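Local coordinates for 15-O-acetyltransferase (Fusarium sporotrichioides, PDB 3FOT), which acetylates the 15-hydroxyl group of trichothecene precursors such as 15-deacetylcalonectrin during the biosynthesis of T-2 toxin and related mycotoxins, at residues D377-E380 against L381-A385; Q508-V511 against E512-A516. All coordinates share one frame; numbering follows the deposited sequence.

Contact 1 of 2, residues D377-E380 against L381-A385; sequences DEKE and LQVRA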
loop_
_atom_site.group_PDB
_atom_site.type_symbol
_atom_site.label_atom_id
_atom_site.label_comp_id
_atom_site.label_asym_id
_atom_site.label_seq_id
_atom_site.Cartn_x
_atom_site.Cartn_y
_atom_site.Cartn_z
ATOM N N ASP A 377 -31.077 -2.539 -15.685
ATOM C CA ASP A 377 -31.919 -3.593 -15.105
ATOM C C ASP A 377 -32.575 -3.146 -13.793
ATOM O O ASP A 377 -32.085 -2.225 -13.105
ATOM C CB ASP A 377 -31.138 -4.880 -14.877
ATOM C CG ASP A 377 -30.884 -5.650 -16.158
ATOM O OD1 ASP A 377 -31.697 -5.547 -17.117
ATOM O OD2 ASP A 377 -29.868 -6.377 -16.198
ATOM N N GLU A 378 -33.680 -3.807 -13.438
ATOM C CA GLU A 378 -34.359 -3.545 -12.181
ATOM C C GLU A 378 -33.367 -3.535 -11.026
ATOM O O GLU A 378 -32.462 -4.385 -10.965
ATOM C CB GLU A 378 -35.423 -4.606 -11.877
ATOM C CG GLU A 378 -36.632 -4.618 -12.811
ATOM C CD GLU A 378 -37.411 -3.331 -12.745
ATOM O OE1 GLU A 378 -37.603 -2.797 -11.627
ATOM O OE2 GLU A 378 -37.810 -2.842 -13.818
ATOM N N LYS A 379 -33.554 -2.589 -10.111
ATOM C CA LYS A 379 -32.703 -2.506 -8.902
ATOM C C LYS A 379 -32.584 -3.857 -8.193
ATOM O O LYS A 379 -31.487 -4.279 -7.856
ATOM C CB LYS A 379 -33.255 -1.471 -7.926
ATOM C CG LYS A 379 -32.360 -1.235 -6.724
ATOM C CD LYS A 379 -33.005 -0.280 -5.727
ATOM C CE LYS A 379 -32.335 -0.378 -4.366
ATOM N NZ LYS A 379 -31.062 0.401 -4.397
ATOM N N GLU A 380 -33.717 -4.530 -7.967
ATOM C CA GLU A 380 -33.713 -5.815 -7.303
ATOM C C GLU A 380 -32.820 -6.829 -8.025
ATOM O O GLU A 380 -32.140 -7.629 -7.361
ATOM C CB GLU A 380 -35.148 -6.370 -7.110
ATOM C CG GLU A 380 -35.137 -7.753 -6.445
ATOM C CD GLU A 380 -36.525 -8.387 -6.293
ATOM O OE1 GLU A 380 -37.543 -7.653 -6.366
ATOM O OE2 GLU A 380 -36.585 -9.620 -6.099
ATOM N N LEU A 381 -32.797 -6.813 -9.363
ATOM C CA LEU A 381 -31.913 -7.737 -10.092
ATOM C C LEU A 381 -30.442 -7.448 -9.801
ATOM O O LEU A 381 -29.649 -8.372 -9.618
ATOM C CB LEU A 381 -32.163 -7.724 -11.600
ATOM C CG LEU A 381 -33.556 -8.250 -11.967
ATOM C CD1 LEU A 381 -33.741 -8.120 -13.473
ATOM C CD2 LEU A 381 -33.797 -9.685 -11.464
ATOM N N GLN A 382 -30.105 -6.157 -9.759
ATOM C CA GLN A 382 -28.727 -5.721 -9.491
ATOM C C GLN A 382 -28.309 -6.077 -8.071
ATOM O O GLN A 382 -27.217 -6.584 -7.863
ATOM C CB GLN A 382 -28.590 -4.216 -9.720
ATOM C CG GLN A 382 -28.896 -3.790 -11.166
ATOM C CD GLN A 382 -28.554 -2.337 -11.358
ATOM O OE1 GLN A 382 -27.500 -1.888 -10.891
ATOM N NE2 GLN A 382 -29.435 -1.584 -12.043
ATOM N N VAL A 383 -29.189 -5.826 -7.097
ATOM C CA VAL A 383 -28.936 -6.170 -5.698
ATOM C C VAL A 383 -28.691 -7.671 -5.559
ATOM O O VAL A 383 -27.755 -8.081 -4.879
ATOM C CB VAL A 383 -30.133 -5.710 -4.792
ATOM C CG1 VAL A 383 -30.115 -6.343 -3.384
ATOM C CG2 VAL A 383 -30.158 -4.193 -4.694
ATOM N N ARG A 384 -29.513 -8.474 -6.240
ATOM C CA ARG A 384 -29.423 -9.932 -6.116
ATOM C C ARG A 384 -28.109 -10.423 -6.712
ATOM O O ARG A 384 -27.453 -11.297 -6.134
ATOM C CB ARG A 384 -30.639 -10.630 -6.754
ATOM C CG ARG A 384 -31.939 -10.454 -5.936
ATOM C CD ARG A 384 -33.132 -11.309 -6.457
ATOM N NE ARG A 384 -34.338 -11.070 -5.658
ATOM C CZ ARG A 384 -34.620 -11.683 -4.507
ATOM N NH1 ARG A 384 -33.792 -12.587 -3.994
ATOM N NH2 ARG A 384 -35.735 -11.387 -3.850
ATOM N N ALA A 385 -27.729 -9.832 -7.849
ATOM C CA ALA A 385 -26.470 -10.160 -8.516
ATOM C C ALA A 385 -25.286 -9.782 -7.607
ATOM O O ALA A 385 -24.354 -10.584 -7.405
ATOM C CB ALA A 385 -26.381 -9.439 -9.869
#
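Arg384 grips Glu380 one turn back along the helix in a side-on salt bridge: NE lies 2.7 Å from Glu380 OE2, and NH2 gives a second bond to the same oxygen at 3.0 Å. OE2 sits close to the guanidinium plane, yet the carboxylate is turned 52° against it; NE meets the anti lone pair of OE2, whereas NH2 approaches from above the carboxylate plane, 42° out of it. Glu380 reaches this spot because its CG stands anti to the backbone N (chi1 178°) and the chain runs on extended. At the start of the helix Gln382 turns back, and its NE2 donates to Asp377 O at 2.9 Å with the acceptor in the amide plane, tying Asp377, just ahead of the N-cap residue Glu378, to the first turn. Glu378 O in turn accepts from Gln382 N at 3.2 Å. Beyond these bonds the packing is light: Leu381 CG approaches Glu378 CB at 4.1 Å, and Val383 CG2 lies 4.2 Å from Lys379 CG. The salt bridge is on the exposed side of helix 379-401; Gln382 touches Phe513 and Ala516 of helix 500-516, while Lys379 and Val383 meet Arg299 at the end of helix 286-299.

Contact 2 of 2, residues Q508-V511 against E512-A516; sequences QSIV and EFMLA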
loop_
_atom_site.group_PDB
_atom_site.type_symbol
_atom_site.label_atom_id
_atom_site.label_comp_id
_atom_site.label_asym_id
_atom_site.label_seq_id
_atom_site.Cartn_x
_atom_site.Cartn_y
_atom_site.Cartn_z
ATOM N N GLN A 508 -16.578 4.629 -12.834
ATOM C CA GLN A 508 -17.946 5.127 -12.625
ATOM C C GLN A 508 -18.971 3.979 -12.619
ATOM O O GLN A 508 -19.970 4.007 -11.868
ATOM C CB GLN A 508 -18.314 6.168 -13.689
ATOM C CG GLN A 508 -17.582 7.526 -13.488
ATOM C CD GLN A 508 -17.666 8.016 -12.024
ATOM O OE1 GLN A 508 -16.649 8.081 -11.308
ATOM N NE2 GLN A 508 -18.884 8.311 -11.566
ATOM N N SER A 509 -18.723 2.977 -13.451
ATOM C CA SER A 509 -19.581 1.789 -13.494
ATOM C C SER A 509 -19.553 1.041 -12.161
ATOM O O SER A 509 -20.600 0.617 -11.636
ATOM C CB SER A 509 -19.137 0.855 -14.640
ATOM O OG SER A 509 -20.006 -0.292 -14.705
ATOM N N ILE A 510 -18.345 0.848 -11.627
ATOM C CA ILE A 510 -18.174 0.196 -10.345
ATOM C C ILE A 510 -18.921 0.980 -9.285
ATOM O O ILE A 510 -19.676 0.404 -8.516
ATOM C CB ILE A 510 -16.686 0.141 -9.928
ATOM C CG1 ILE A 510 -15.882 -0.742 -10.890
ATOM C CG2 ILE A 510 -16.544 -0.322 -8.482
ATOM C CD1 ILE A 510 -14.370 -0.425 -10.827
ATOM N N VAL A 511 -18.705 2.294 -9.266
ATOM C CA VAL A 511 -19.362 3.163 -8.261
ATOM C C VAL A 511 -20.893 3.081 -8.356
ATOM O O VAL A 511 -21.588 2.978 -7.331
ATOM C CB VAL A 511 -18.872 4.633 -8.379
ATOM C CG1 VAL A 511 -19.714 5.561 -7.506
ATOM C CG2 VAL A 511 -17.393 4.746 -7.970
ATOM N N GLU A 512 -21.408 3.140 -9.587
ATOM C CA GLU A 512 -22.841 3.023 -9.811
ATOM C C GLU A 512 -23.423 1.723 -9.236
ATOM O O GLU A 512 -24.487 1.740 -8.601
ATOM C CB GLU A 512 -23.169 3.175 -11.297
ATOM C CG GLU A 512 -24.661 3.367 -11.555
ATOM C CD GLU A 512 -25.008 3.589 -13.023
ATOM O OE1 GLU A 512 -24.070 3.740 -13.850
ATOM O OE2 GLU A 512 -26.225 3.605 -13.337
ATOM N N PHE A 513 -22.753 0.589 -9.459
ATOM C CA PHE A 513 -23.244 -0.667 -8.869
ATOM C C PHE A 513 -23.200 -0.663 -7.341
ATOM O O PHE A 513 -24.125 -1.140 -6.695
ATOM C CB PHE A 513 -22.484 -1.886 -9.396
ATOM C CG PHE A 513 -22.865 -2.300 -10.791
ATOM C CD1 PHE A 513 -24.200 -2.595 -11.121
ATOM C CD2 PHE A 513 -21.871 -2.451 -11.774
ATOM C CE1 PHE A 513 -24.553 -3.025 -12.413
ATOM C CE2 PHE A 513 -22.219 -2.873 -13.080
ATOM C CZ PHE A 513 -23.562 -3.150 -13.395
ATOM N N MET A 514 -22.114 -0.146 -6.761
ATOM C CA MET A 514 -22.057 -0.002 -5.301
ATOM C C MET A 514 -23.239 0.814 -4.771
ATOM O O MET A 514 -23.890 0.440 -3.765
ATOM C CB MET A 514 -20.718 0.628 -4.894
ATOM C CG MET A 514 -19.552 -0.352 -5.105
ATOM S SD MET A 514 -17.990 0.457 -4.770
ATOM C CE MET A 514 -18.040 0.583 -2.968
ATOM N N LEU A 515 -23.523 1.922 -5.437
ATOM C CA LEU A 515 -24.587 2.814 -5.002
ATOM C C LEU A 515 -25.943 2.147 -5.143
ATOM O O LEU A 515 -26.852 2.369 -4.328
ATOM C CB LEU A 515 -24.527 4.147 -5.762
ATOM C CG LEU A 515 -23.346 5.033 -5.351
ATOM C CD1 LEU A 515 -23.218 6.183 -6.353
ATOM C CD2 LEU A 515 -23.497 5.546 -3.893
ATOM N N ALA A 516 -26.051 1.285 -6.143
ATOM C CA ALA A 516 -27.287 0.547 -6.388
ATOM C C ALA A 516 -27.633 -0.416 -5.254
ATOM O O ALA A 516 -28.768 -0.847 -5.131
ATOM C CB ALA A 516 -27.209 -0.197 -7.759
#
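Phe513 N and Ser509 O, 3.1 Å apart, form one of four successive i to i+4 hydrogen bonds that run from Gln508 to Leu515 in regular alpha-helical geometry. This is the last part of helix 500-516, close to the C-terminus of the chain, and its side chains form pairs one turn apart. Val511 and Leu515 run alongside each other, with Val511 CG1 3.7 Å from Leu515 CD1. The valine brings that methyl forward by setting CG1 anti to its own nitrogen (chi1 171°); Leu515 CD1 also lies near Val511 O. Ile510 and Met514 are paired in the same manner, but more loosely, Ile510 CG2 meeting the sulfur SD of Met514 at 4.1 Å. The methionine's CG rests 3.5 Å from Ile510 O. These two residues face helix 306-321, where Ile510 meets Ala317 and Met514 meets Thr310 and Ala313; Val511 instead packs on His282 of strand 277-283 and on Leu284. His375 is met by both Ser509 and Phe513: its NE2 is hydrogen-bonded to Ser509 OG, and its ring stacks on that of Phe513. One histidine from the loop ahead of helix 379-401 is thus held by two residues a turn apart. Within the helix, Ser509 OG also comes within 3.8 Å of Phe513 CE2. With CG anti to the carbonyl carbon (chi1 -76°), the Phe513 ring is carried back to Ser509, one turn earlier, and its CD2 comes up obliquely to the backbone, 3.3 Å from Ser509 O.

In the fold
Both contacts join residues a turn apart on one helix, contact 1 at the start of helix 379-401, contact 2 near the close of helix 500-516, with centres about 12 Å apart. Contact 1 is mostly surface, and its ties are polar: a salt bridge and a side-chain amide bonded to the backbone. Contact 2 is half buried and relies on aliphatic side chains against helix 306-321 and strand 277-283, and on Phe513 stacked on His375. The two helices meet directly. Lys379 NZ lies 2.7 Å from Ala516 O, a probable hydrogen bond, and Gln382 OE1 packs 3.4 Å from Phe513 CD1. Lys379, Gln382 and Val383 thus lie against Phe513 and Ala516.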